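Local atomic coordinates of phosphonopyruvate hydrolase (Variovorax sp., PDB entry 2HJP), a protein that hydrolyses phosphonopyruvate to pyruvate and phosphate, cleaving its carbon–phosphorus bond with the help of a divalent metal cation. Residues P207-P212 / I231-N236; A154-L159 / D181-H186. One frame throughout, in Å; residues are numbered along the deposited sequence.

Contact 1 of 2, residues P207-P212 / I231-N236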
ATOM      1  N   PRO A 207     -23.273 -21.220 -17.396  1.00 19.60           N
ATOM      2  CA  PRO A 207     -22.090 -21.744 -18.085  1.00 19.46           C
ATOM      3  C   PRO A 207     -20.988 -22.222 -17.207  1.00 18.05           C
ATOM      4  O   PRO A 207     -20.812 -21.766 -16.074  1.00 19.28           O
ATOM      5  CB  PRO A 207     -21.570 -20.593 -18.931  1.00 17.06           C
ATOM      6  CG  PRO A 207     -22.506 -19.491 -18.756  1.00 21.57           C
ATOM      7  CD  PRO A 207     -23.500 -19.793 -17.663  1.00 19.77           C
ATOM      8  N   LEU A 208     -20.228 -23.157 -17.727  1.00 15.54           N
ATOM      9  CA  LEU A 208     -19.070 -23.654 -16.990  1.00 16.97           C
ATOM     10  C   LEU A 208     -17.787 -22.937 -17.387  1.00 17.24           C
ATOM     11  O   LEU A 208     -17.694 -22.332 -18.493  1.00 18.41           O
ATOM     12  CB  LEU A 208     -18.867 -25.139 -17.252  1.00 18.23           C
ATOM     13  CG  LEU A 208     -20.055 -25.968 -16.821  1.00 18.21           C
ATOM     14  CD1 LEU A 208     -19.711 -27.408 -17.178  1.00 20.48           C
ATOM     15  CD2 LEU A 208     -20.406 -25.762 -15.285  1.00 18.42           C
ATOM     16  N   VAL A 209     -16.824 -22.998 -16.475  1.00 18.08           N
ATOM     17  CA  VAL A 209     -15.504 -22.396 -16.686  1.00 17.62           C
ATOM     18  C   VAL A 209     -14.470 -23.512 -16.446  1.00 17.38           C
ATOM     19  O   VAL A 209     -14.534 -24.204 -15.420  1.00 17.23           O
ATOM     20  CB  VAL A 209     -15.197 -21.252 -15.655  1.00 17.28           C
ATOM     21  CG1 VAL A 209     -13.803 -20.586 -15.974  1.00 17.72           C
ATOM     22  CG2 VAL A 209     -16.337 -20.240 -15.611  1.00 17.60           C
ATOM     23  N   LEU A 210     -13.541 -23.659 -17.395  1.00 16.13           N
ATOM     24  CA  LEU A 210     -12.444 -24.633 -17.275  1.00 17.32           C
ATOM     25  C   LEU A 210     -11.056 -23.954 -17.190  1.00 17.20           C
ATOM     26  O   LEU A 210     -10.806 -22.892 -17.832  1.00 17.26           O
ATOM     27  CB  LEU A 210     -12.435 -25.584 -18.507  1.00 19.84           C
ATOM     28  CG  LEU A 210     -13.722 -26.373 -18.822  1.00 18.34           C
ATOM     29  CD1 LEU A 210     -13.595 -27.302 -20.022  1.00 18.22           C
ATOM     30  CD2 LEU A 210     -14.030 -27.210 -17.543  1.00 18.47           C
ATOM     31  N   VAL A 211     -10.154 -24.556 -16.437  1.00 16.44           N
ATOM     32  CA  VAL A 211      -8.756 -24.084 -16.329  1.00 17.08           C
ATOM     33  C   VAL A 211      -7.998 -25.380 -16.647  1.00 17.29           C
ATOM     34  O   VAL A 211      -7.645 -26.148 -15.743  1.00 19.21           O
ATOM     35  CB  VAL A 211      -8.457 -23.631 -14.883  1.00 15.85           C
ATOM     36  CG1 VAL A 211      -6.999 -23.038 -14.781  1.00 15.47           C
ATOM     37  CG2 VAL A 211      -9.561 -22.664 -14.414  1.00 17.73           C
ATOM     38  N   PRO A 212      -7.781 -25.658 -17.927  1.00 18.65           N
ATOM     39  CA  PRO A 212      -7.108 -26.862 -18.442  1.00 18.98           C
ATOM     40  C   PRO A 212      -5.614 -27.006 -18.273  1.00 20.41           C
ATOM     41  O   PRO A 212      -5.013 -27.779 -18.985  1.00 19.71           O
ATOM     42  CB  PRO A 212      -7.489 -26.856 -19.916  1.00 18.45           C
ATOM     43  CG  PRO A 212      -7.448 -25.369 -20.256  1.00 20.13           C
ATOM     44  CD  PRO A 212      -8.078 -24.704 -19.030  1.00 19.26           C
ATOM     45  N   ILE A 231     -16.196 -20.274 -20.778  1.00 18.12           N
ATOM     46  CA  ILE A 231     -14.929 -19.627 -20.533  1.00 15.50           C
ATOM     47  C   ILE A 231     -13.781 -20.601 -20.356  1.00 15.51           C
ATOM     48  O   ILE A 231     -13.934 -21.570 -19.669  1.00 16.98           O
ATOM     49  CB  ILE A 231     -15.015 -18.770 -19.214  1.00 16.95           C
ATOM     50  CG1 ILE A 231     -15.990 -17.628 -19.390  1.00 16.58           C
ATOM     51  CG2 ILE A 231     -13.667 -18.167 -18.855  1.00 13.98           C
ATOM     52  CD1 ILE A 231     -16.517 -17.019 -18.089  1.00 21.86           C
ATOM     53  N   VAL A 232     -12.644 -20.373 -21.004  1.00 16.10           N
ATOM     54  CA  VAL A 232     -11.506 -21.199 -20.704  1.00 15.87           C
ATOM     55  C   VAL A 232     -10.448 -20.253 -20.123  1.00 17.36           C
ATOM     56  O   VAL A 232     -10.235 -19.129 -20.630  1.00 15.14           O
ATOM     57  CB  VAL A 232     -10.956 -21.895 -21.915  1.00 16.99           C
ATOM     58  CG1 VAL A 232     -10.762 -20.932 -22.984  1.00 15.42           C
ATOM     59  CG2 VAL A 232      -9.621 -22.616 -21.521  1.00 17.49           C
ATOM     60  N   ILE A 233      -9.800 -20.664 -19.038  1.00 16.73           N
ATOM     61  CA  ILE A 233      -8.767 -19.780 -18.434  1.00 15.69           C
ATOM     62  C   ILE A 233      -7.376 -20.450 -18.541  1.00 16.87           C
ATOM     63  O   ILE A 233      -7.242 -21.632 -18.185  1.00 16.54           O
ATOM     64  CB  ILE A 233      -9.063 -19.557 -16.907  1.00 15.96           C
ATOM     65  CG1 ILE A 233     -10.286 -18.602 -16.758  1.00 21.00           C
ATOM     66  CG2 ILE A 233      -7.806 -18.952 -16.152  1.00 14.09           C
ATOM     67  CD1 ILE A 233     -10.029 -17.105 -16.690  1.00 32.49           C
ATOM     68  N   TYR A 234      -6.379 -19.697 -19.030  1.00 15.21           N
ATOM     69  CA  TYR A 234      -4.977 -20.178 -19.075  1.00 14.86           C
ATOM     70  C   TYR A 234      -4.428 -19.702 -17.749  1.00 15.32           C
ATOM     71  O   TYR A 234      -4.122 -18.516 -17.527  1.00 16.66           O
ATOM     72  CB  TYR A 234      -4.335 -19.624 -20.313  1.00 15.04           C
ATOM     73  CG  TYR A 234      -5.003 -20.283 -21.521  1.00 15.11           C
ATOM     74  CD1 TYR A 234      -4.905 -21.648 -21.718  1.00 18.14           C
ATOM     75  CD2 TYR A 234      -5.756 -19.530 -22.425  1.00 16.96           C
ATOM     76  CE1 TYR A 234      -5.549 -22.274 -22.814  1.00 19.04           C
ATOM     77  CE2 TYR A 234      -6.413 -20.128 -23.537  1.00 18.29           C
ATOM     78  CZ  TYR A 234      -6.292 -21.512 -23.703  1.00 20.17           C
ATOM     79  OH  TYR A 234      -6.934 -22.110 -24.748  1.00 20.37           O
ATOM     80  N   GLY A 235      -4.327 -20.656 -16.854  1.00 13.63           N
ATOM     81  CA  GLY A 235      -4.023 -20.320 -15.480  1.00 15.85           C
ATOM     82  C   GLY A 235      -2.719 -19.762 -15.034  1.00 17.40           C
ATOM     83  O   GLY A 235      -2.722 -18.914 -14.113  1.00 16.86           O
ATOM     84  N   ASN A 236      -1.610 -20.187 -15.668  1.00 16.48           N
ATOM     85  CA  ASN A 236      -0.300 -19.716 -15.177  1.00 16.60           C
ATOM     86  C   ASN A 236       0.825 -19.730 -16.220  1.00 17.56           C
ATOM     87  O   ASN A 236       1.999 -19.806 -15.877  1.00 17.79           O
ATOM     88  CB  ASN A 236       0.113 -20.612 -13.952  1.00 15.38           C
ATOM     89  CG  ASN A 236       0.130 -22.145 -14.288  1.00 15.48           C
ATOM     90  OD1 ASN A 236       0.270 -22.523 -15.438  1.00 19.46           O
ATOM     91  ND2 ASN A 236      -0.023 -23.010 -13.244  1.00 17.49           N
TER
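Val209 and Ile231 lie side by side on neighbouring parallel strands and point the same way, Val209 CG1 meeting Ile231 CG2 at 3.8 Å. In both residues the branch concerned is the one anti to the backbone N (Val209 chi1 -177°), which brings methyl against methyl beside the carbonyl carbons, while Val209 CG2 faces Ile231 CD1. Val209 CG1 also reaches forward to Ile233 CG1, 4.1 Å away. Val211 lies beside Ile233 in the same sense, but through its other methyl: CG2 rests against Ile233 CB at 4.0 Å, and CG1 lies near both the carbonyl oxygen of Ile233 and CA of Gly235. The other face carries Leu210 and Val232. Just beyond the strand, the ring of Pro212 crosses Val232 at about a right angle, Pro212 CD touching Val232 CG2 at 3.6 Å. With chi1 at 50°, Val232 has CG1 in the crowded position between backbone N and carbonyl carbon, and CG2 anti to N; this CG2 also covers one face of the Tyr234 ring near its rim. The phenol OH is hydrogen-bonded to Glu220. Between the two faces runs the ladder: Leu210 N donates to Ile231 O (3.1 Å), Ile233 N donates to Leu210 O (2.7 Å), and Ile231 N makes a weak bond to Leu208 O. Leu210 packs on helix 193-201, and residues 231-234 touch strand 17-21 next door. These are the last two strands of a closed eight-stranded parallel TIM barrel, part of the beta-alpha-beta unit 208-234, ending where Gly235 lines the phosphonopyruvate pocket.

Contact 2 of 2, residues A154-L159 / D181-H186. With PPR (phosphonopyruvate), chain G.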
ATOM      1  N   ALA A 154     -18.406 -19.290  -9.068  1.00 17.23           N
ATOM      2  CA  ALA A 154     -18.132 -20.177  -7.957  1.00 18.60           C
ATOM      3  C   ALA A 154     -17.265 -21.329  -8.466  1.00 18.35           C
ATOM      4  O   ALA A 154     -17.602 -22.040  -9.432  1.00 17.89           O
ATOM      5  CB  ALA A 154     -19.442 -20.735  -7.400  1.00 19.30           C
ATOM      6  N   ARG A 155     -16.188 -21.548  -7.754  1.00 17.92           N
ATOM      7  CA  ARG A 155     -15.296 -22.623  -8.094  1.00 16.81           C
ATOM      8  C   ARG A 155     -15.501 -23.810  -7.186  1.00 17.75           C
ATOM      9  O   ARG A 155     -15.446 -23.702  -5.949  1.00 19.18           O
ATOM     10  CB  ARG A 155     -13.863 -22.095  -8.064  1.00 16.23           C
ATOM     11  CG  ARG A 155     -12.790 -23.167  -8.018  1.00 16.84           C
ATOM     12  CD  ARG A 155     -11.369 -22.534  -8.161  1.00 18.76           C
ATOM     13  NE  ARG A 155     -10.337 -23.445  -7.666  1.00 24.40           N
ATOM     14  CZ  ARG A 155      -9.019 -23.317  -7.846  1.00 26.63           C
ATOM     15  NH1 ARG A 155      -8.543 -22.305  -8.548  1.00 27.77           N
ATOM     16  NH2 ARG A 155      -8.168 -24.179  -7.271  1.00 27.33           N
ATOM     17  N   VAL A 156     -15.780 -24.947  -7.810  1.00 16.58           N
ATOM     18  CA  VAL A 156     -16.067 -26.203  -7.108  1.00 19.55           C
ATOM     19  C   VAL A 156     -14.800 -27.069  -7.057  1.00 19.74           C
ATOM     20  O   VAL A 156     -14.309 -27.495  -8.100  1.00 20.81           O
ATOM     21  CB  VAL A 156     -17.236 -26.971  -7.878  1.00 17.75           C
ATOM     22  CG1 VAL A 156     -17.411 -28.398  -7.326  1.00 19.10           C
ATOM     23  CG2 VAL A 156     -18.541 -26.175  -7.805  1.00 17.63           C
ATOM     24  N   GLU A 157     -14.307 -27.326  -5.849  1.00 21.78           N
ATOM     25  CA  GLU A 157     -13.101 -28.109  -5.587  1.00 24.36           C
ATOM     26  C   GLU A 157     -13.360 -29.593  -5.277  1.00 25.61           C
ATOM     27  O   GLU A 157     -12.410 -30.372  -5.054  1.00 25.97           O
ATOM     28  CB  GLU A 157     -12.384 -27.535  -4.366  1.00 27.22           C
ATOM     29  CG  GLU A 157     -11.696 -26.226  -4.552  1.00 33.52           C
ATOM     30  CD  GLU A 157     -10.461 -26.388  -5.381  1.00 33.29           C
ATOM     31  OE1 GLU A 157      -9.534 -27.109  -4.967  1.00 36.21           O
ATOM     32  OE2 GLU A 157     -10.441 -25.793  -6.444  1.00 37.27           O
ATOM     33  N   ALA A 158     -14.626 -29.980  -5.232  1.00 25.10           N
ATOM     34  CA  ALA A 158     -14.984 -31.361  -4.886  1.00 26.59           C
ATOM     35  C   ALA A 158     -14.262 -32.480  -5.712  1.00 27.65           C
ATOM     36  O   ALA A 158     -13.953 -33.543  -5.159  1.00 29.45           O
ATOM     37  CB  ALA A 158     -16.497 -31.524  -4.961  1.00 24.46           C
ATOM     38  N   LEU A 159     -14.011 -32.278  -7.010  1.00 26.51           N
ATOM     39  CA  LEU A 159     -13.291 -33.320  -7.777  1.00 25.69           C
ATOM     40  C   LEU A 159     -11.860 -33.443  -7.201  1.00 27.83           C
ATOM     41  O   LEU A 159     -11.387 -34.523  -6.841  1.00 27.96           O
ATOM     42  CB  LEU A 159     -13.241 -32.989  -9.285  1.00 25.36           C
ATOM     43  CG  LEU A 159     -14.612 -33.056  -9.992  1.00 24.20           C
ATOM     44  CD1 LEU A 159     -14.548 -32.904 -11.503  1.00 26.64           C
ATOM     45  CD2 LEU A 159     -15.180 -34.387  -9.676  1.00 26.89           C
ATOM     46  N   ASP A 181     -23.033 -16.874 -11.318  1.00 16.69           N
ATOM     47  CA  ASP A 181     -23.317 -16.649 -12.729  1.00 16.04           C
ATOM     48  C   ASP A 181     -22.646 -17.680 -13.559  1.00 17.47           C
ATOM     49  O   ASP A 181     -22.950 -17.797 -14.754  1.00 16.78           O
ATOM     50  CB  ASP A 181     -22.806 -15.251 -13.129  1.00 18.73           C
ATOM     51  CG  ASP A 181     -23.566 -14.126 -12.388  1.00 21.75           C
ATOM     52  OD1 ASP A 181     -24.760 -13.976 -12.691  1.00 19.75           O
ATOM     53  OD2 ASP A 181     -22.994 -13.445 -11.490  1.00 18.58           O
ATOM     54  N   ALA A 182     -21.691 -18.385 -12.942  1.00 16.10           N
ATOM     55  CA  ALA A 182     -20.966 -19.453 -13.659  1.00 20.29           C
ATOM     56  C   ALA A 182     -20.305 -20.378 -12.687  1.00 20.00           C
ATOM     57  O   ALA A 182     -20.112 -20.006 -11.534  1.00 20.99           O
ATOM     58  CB  ALA A 182     -19.950 -18.858 -14.615  1.00 20.51           C
ATOM     59  N   ILE A 183     -19.982 -21.594 -13.128  1.00 18.78           N
ATOM     60  CA  ILE A 183     -19.362 -22.553 -12.256  1.00 18.89           C
ATOM     61  C   ILE A 183     -18.015 -23.018 -12.837  1.00 18.75           C
ATOM     62  O   ILE A 183     -17.944 -23.538 -13.970  1.00 17.75           O
ATOM     63  CB  ILE A 183     -20.291 -23.754 -12.066  1.00 21.35           C
ATOM     64  CG1 ILE A 183     -21.684 -23.267 -11.563  1.00 22.73           C
ATOM     65  CG2 ILE A 183     -19.603 -24.737 -11.167  1.00 18.65           C
ATOM     66  CD1 ILE A 183     -22.533 -24.242 -10.851  1.00 35.83           C
ATOM     67  N   LEU A 184     -16.954 -22.793 -12.079  1.00 16.08           N
ATOM     68  CA  LEU A 184     -15.640 -23.189 -12.528  1.00 16.59           C
ATOM     69  C   LEU A 184     -15.438 -24.542 -11.852  1.00 17.57           C
ATOM     70  O   LEU A 184     -15.406 -24.610 -10.637  1.00 16.64           O
ATOM     71  CB  LEU A 184     -14.587 -22.174 -12.049  1.00 16.73           C
ATOM     72  CG  LEU A 184     -13.172 -22.379 -12.677  1.00 17.30           C
ATOM     73  CD1 LEU A 184     -12.274 -21.085 -12.434  1.00 16.42           C
ATOM     74  CD2 LEU A 184     -12.564 -23.746 -12.111  1.00 16.31           C
ATOM     75  N   ILE A 185     -15.363 -25.613 -12.640  1.00 20.67           N
ATOM     76  CA  ILE A 185     -15.161 -26.964 -12.117  1.00 21.53           C
ATOM     77  C   ILE A 185     -13.688 -27.243 -12.365  1.00 21.93           C
ATOM     78  O   ILE A 185     -13.187 -27.178 -13.478  1.00 19.42           O
ATOM     79  CB  ILE A 185     -16.110 -28.008 -12.802  1.00 22.82           C
ATOM     80  CG1 ILE A 185     -15.837 -29.412 -12.258  1.00 24.47           C
ATOM     81  CG2 ILE A 185     -15.954 -27.978 -14.382  1.00 22.87           C
ATOM     82  CD1 ILE A 185     -16.331 -29.654 -10.836  1.00 24.71           C
ATOM     83  N   HIS A 186     -12.981 -27.536 -11.282  1.00 22.83           N
ATOM     84  CA  HIS A 186     -11.554 -27.746 -11.429  1.00 24.74           C
ATOM     85  C   HIS A 186     -11.086 -29.210 -11.316  1.00 26.13           C
ATOM     86  O   HIS A 186     -11.735 -30.079 -10.708  1.00 25.83           O
ATOM     87  CB  HIS A 186     -10.835 -26.845 -10.424  1.00 25.39           C
ATOM     88  CG  HIS A 186      -9.479 -26.367 -10.891  1.00 28.56           C
ATOM     89  ND1 HIS A 186      -9.027 -26.511 -12.192  1.00 28.15           N
ATOM     90  CD2 HIS A 186      -8.460 -25.787 -10.206  1.00 29.16           C
ATOM     91  CE1 HIS A 186      -7.790 -26.053 -12.283  1.00 27.80           C
ATOM     92  NE2 HIS A 186      -7.421 -25.607 -11.093  1.00 28.23           N
TER
HETATM   93  C1  PPR G 291      -4.848 -19.435  -9.988  1.00 20.18           C
HETATM   94  O1  PPR G 291      -4.393 -19.232 -11.188  1.00 17.46           O
HETATM   95  O2' PPR G 291      -4.496 -18.832  -9.010  1.00 17.68           O
HETATM   96  C2  PPR G 291      -5.897 -20.503  -9.902  1.00 21.75           C
HETATM   97  C3  PPR G 291      -6.015 -21.635 -10.655  1.00 23.63           C
HETATM   98  O2  PPR G 291      -6.793 -20.270  -8.943  1.00 18.90           O
HETATM   99  P   PPR G 291      -4.941 -22.946  -9.895  1.00 26.69           P
HETATM  100  O1P PPR G 291      -5.572 -23.184  -8.495  1.00 25.43           O
HETATM  101  O2P PPR G 291      -3.506 -22.357  -9.850  1.00 26.79           O
HETATM  102  O3P PPR G 291      -5.125 -24.113 -10.747  1.00 26.75           O
HETATM  103  O   HOH W   1     -13.075 -29.923  -8.301  1.00 20.87           O
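The imidazole of His186 sets the bump of its CD2 against one face of the Arg155 guanidinium, toward the rim and 3.4 Å from Arg155 NH2, with the two planes 72° apart. Arg155 runs out extended from CG to NE, its CG anti to the backbone N (chi1 164°), and on the way lies alongside Leu184, whose CD2 fits against Arg155 CG at 4.1 Å. On the opposite face of the sheet, Ile185 supplies the bump: chi2 of 73° swings CD1 into the hollow between Val156 CG1 (3.9 Å) and Leu159 CD1 (3.8 Å). Val156 divides its methyls between two residues of that face: CG1 goes to Ile185 and CG2 rests on Ile183 CG2. Helix 165-177 covers this side through Tyr175 and Ala168. Val156 N donates to Leu184 O and Leu184 N to Ala154 O, pairing adjacent parallel strands; both substrate-binding side chains, Arg155 and His186, stand at their C-terminal ends, where TIM barrels place their active sites. There NH1 and NH2 of Arg155 both donate to O1P of phosphonopyruvate, NH1 adds a weak bond to O2, the oxygen on C2, and His186 NE2 donates to O3P at 2.8 Å. Glu157 OE2 receives NE (2.6 Å) and NH2 of Arg155, a side-on salt bridge that fixes the rotation of the guanidinium. An alanine in place of Arg155 would probably cost O1P of the phosphonate and Glu157 OE2 this charged partner and open a gap beside CD2 of His186. Where the strands part, a water donates to Val156 O and His186 O and weakly accepts from Leu159 N, while Leu159 CB rests on His186 O, 3.6 Å away.

How the contacts relate
Contacts 1 and 2 follow one another along the chain and join through the inner two of their four strands, 182-185 and 208-210, their centres 10 Å apart. Ile183 carries much of the seam: its O probably accepts from Val209 N (2.8 Å) and its N probably donates to Pro207 O (3.1 Å), making one continuous piece of barrel wall. Toward the C-terminal ends, Val211 O of contact 1 packs against His186 CE1 of contact 2, 3.5 Å away. Both contacts also reach phosphonopyruvate: Arg155 and His186 hold its phosphonate, while Gly235 approaches to about 4 Å (nearest atoms). Ser42 and Arg188 add further hydrogen bonds to the ligand.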